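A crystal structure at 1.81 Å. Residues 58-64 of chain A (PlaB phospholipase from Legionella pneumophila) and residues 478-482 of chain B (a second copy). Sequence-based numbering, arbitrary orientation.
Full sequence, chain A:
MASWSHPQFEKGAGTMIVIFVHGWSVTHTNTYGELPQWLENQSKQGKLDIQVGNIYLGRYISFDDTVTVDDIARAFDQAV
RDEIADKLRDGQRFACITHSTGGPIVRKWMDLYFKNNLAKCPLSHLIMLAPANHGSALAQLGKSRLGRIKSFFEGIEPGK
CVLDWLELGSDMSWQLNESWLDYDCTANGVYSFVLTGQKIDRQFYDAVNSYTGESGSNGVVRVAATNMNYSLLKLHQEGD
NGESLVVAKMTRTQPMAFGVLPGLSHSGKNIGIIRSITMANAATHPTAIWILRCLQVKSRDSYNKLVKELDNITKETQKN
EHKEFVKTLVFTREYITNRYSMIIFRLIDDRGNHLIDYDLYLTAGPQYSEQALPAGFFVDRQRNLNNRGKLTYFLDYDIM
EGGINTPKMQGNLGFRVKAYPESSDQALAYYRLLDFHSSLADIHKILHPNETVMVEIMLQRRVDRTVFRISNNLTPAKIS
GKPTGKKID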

# COMPACT_ATOMS: atom_id res chain seq x y z
N GLY A 58 -19.58 -5.91 34.27
CA GLY A 58 -19.65 -6.11 32.84
C GLY A 58 -18.32 -6.63 32.31
O GLY A 58 -17.26 -6.29 32.81
N ARG A 59 -18.41 -7.50 31.30
CA ARG A 59 -17.22 -8.02 30.63
C ARG A 59 -17.51 -8.10 29.14
O ARG A 59 -18.49 -8.73 28.73
N TYR A 60 -16.69 -7.43 28.33
CA TYR A 60 -16.84 -7.49 26.89
C TYR A 60 -15.50 -7.80 26.24
O TYR A 60 -14.44 -7.66 26.84
N ILE A 61 -15.58 -8.24 24.99
CA ILE A 61 -14.42 -8.69 24.25
C ILE A 61 -13.81 -7.49 23.52
O ILE A 61 -14.43 -6.93 22.61
N SER A 62 -12.60 -7.11 23.91
CA SER A 62 -11.86 -6.06 23.23
C SER A 62 -10.71 -6.59 22.39
O SER A 62 -10.10 -5.81 21.64
N PHE A 63 -10.43 -7.89 22.46
CA PHE A 63 -9.27 -8.49 21.80
C PHE A 63 -9.65 -9.36 20.62
O PHE A 63 -8.97 -10.35 20.33
N ASP A 64 -10.73 -9.02 19.91
CA ASP A 64 -11.16 -9.74 18.72
C ASP A 64 -11.19 -8.75 17.57
O ASP A 64 -11.95 -7.78 17.61
N LYS B 478 -11.00 -14.17 35.08
CA LYS B 478 -10.60 -13.99 33.70
C LYS B 478 -11.84 -13.94 32.81
O LYS B 478 -12.89 -14.50 33.13
N ILE B 479 -11.71 -13.24 31.69
CA ILE B 479 -12.79 -13.06 30.73
C ILE B 479 -12.61 -14.07 29.61
O ILE B 479 -11.59 -14.05 28.91
N SER B 480 -13.60 -14.93 29.43
CA SER B 480 -13.57 -15.94 28.38
C SER B 480 -14.15 -15.39 27.09
O SER B 480 -15.15 -14.66 27.11
N GLY B 481 -13.53 -15.76 25.97
CA GLY B 481 -14.03 -15.47 24.64
C GLY B 481 -14.74 -16.63 23.97
O GLY B 481 -15.06 -16.54 22.78
N LYS B 482 -14.99 -17.71 24.70
CA LYS B 482 -15.68 -18.87 24.15
C LYS B 482 -17.10 -18.49 23.73
O LYS B 482 -17.87 -18.00 24.57

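No direct hydrogen bond joins the two stretches; their polar link runs through a single water. Water 1 accepts from Arg A59 NE at 2.9 Å and donates to Ser B480 O at 2.7 Å, so a side-chain donor on one copy reaches a backbone acceptor on the other. Both legs pass the angle tests, and the direction of each follows from chemistry: NE can only donate and the carbonyl O can only accept.

The rest of the contact is van der Waals packing, partly against backbone atoms, and the summed buried area is modest at 257 Å². Ile B479 supplies the largest share, 88 Å². Its CA-to-CB bond points toward chain A, and chi1 m with chi2 t extends CD1 to 3.9 Å from Arg A59 CB. Arg A59 also points toward the partner stretch; its chi1 is p, and chi2 t and chi3 t keep the side chain extended, with chi4 at -83° turning the guanidinium group. Its aliphatic base thus meets Ile B479 while NE serves the water.

Ile A61 leaves its backbone sideways, but chi1 m and chi2 m bring its end nearer. Its CD1 lies 4.2 Å from Ile B479 CG2, an apolar side-chain contact, 3.7 Å from Ser B480 O and 3.9 Å from Gly B481 CA. The last approach is to bare backbone, since Gly B481 has no side chain; an ideal CB there would point toward chain A and would fit, 3.6 Å from Phe A63 CE1.

Phe A63 points toward chain B with chi1 p and chi2 86°. Its CZ stands 4.4 Å from Ile B479 O, which approaches the ring obliquely.

Tyr A60, Lys B478, Ser B480 and Lys B482 point away. Ser B480, chi1 t, instead uses OG locally, accepting from Lys B482 N at 3.0 Å with an N-H...acceptor angle of 166°.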

# COMPACT_ATOMS: atom_id res chain seq x y z
CB ARG A 59 -16.81 -9.39 31.20
CG ARG A 59 -17.83 -10.50 31.03
CD ARG A 59 -17.34 -11.78 31.73
NE ARG A 59 -18.13 -12.94 31.33
CZ ARG A 59 -19.30 -13.28 31.87
NH1 ARG A 59 -19.82 -12.54 32.84
NH2 ARG A 59 -19.95 -14.35 31.42
CB TYR A 60 -17.42 -6.18 26.31
CG TYR A 60 -16.54 -4.97 26.49
CD1 TYR A 60 -15.58 -4.64 25.55
CD2 TYR A 60 -16.68 -4.15 27.60
CE1 TYR A 60 -14.78 -3.53 25.70
CE2 TYR A 60 -15.89 -3.03 27.76
CZ TYR A 60 -14.93 -2.73 26.80
OH TYR A 60 -14.13 -1.63 26.96
CB ILE A 61 -14.78 -9.80 23.27
CG1 ILE A 61 -15.55 -10.94 23.97
CG2 ILE A 61 -13.53 -10.31 22.59
CD1 ILE A 61 -14.77 -11.63 25.06
CB SER A 62 -11.31 -5.05 24.26
OG SER A 62 -10.54 -5.69 25.26
CB PHE A 63 -8.47 -9.30 22.82
CG PHE A 63 -9.31 -10.27 23.62
CD1 PHE A 63 -9.58 -11.54 23.12
CD2 PHE A 63 -9.82 -9.91 24.86
CE1 PHE A 63 -10.35 -12.43 23.85
CE2 PHE A 63 -10.59 -10.79 25.59
CZ PHE A 63 -10.85 -12.06 25.09
CB ASP A 64 -12.53 -10.38 18.93
CG ASP A 64 -13.00 -11.18 17.73
OD1 ASP A 64 -12.82 -10.72 16.57
OD2 ASP A 64 -13.58 -12.28 17.93
CB LYS B 478 -9.68 -15.13 33.26
CG LYS B 478 -10.36 -16.48 33.10
CD LYS B 478 -10.68 -16.77 31.62
CE LYS B 478 -11.13 -18.22 31.42
NZ LYS B 478 -11.18 -18.60 29.97
CB ILE B 479 -12.82 -11.62 30.17
CG1 ILE B 479 -13.03 -10.62 31.31
CG2 ILE B 479 -13.91 -11.50 29.12
CD1 ILE B 479 -12.93 -9.16 30.86
CB SER B 480 -14.35 -17.19 28.80
OG SER B 480 -14.54 -18.05 27.69
CB LYS B 482 -15.73 -20.00 25.18
CG LYS B 482 -14.61 -21.04 25.07
CD LYS B 482 -13.22 -20.42 24.89
CE LYS B 482 -12.69 -20.65 23.47
NZ LYS B 482 -11.33 -20.08 23.27
O HOH W 1 -17.10 -13.47 28.64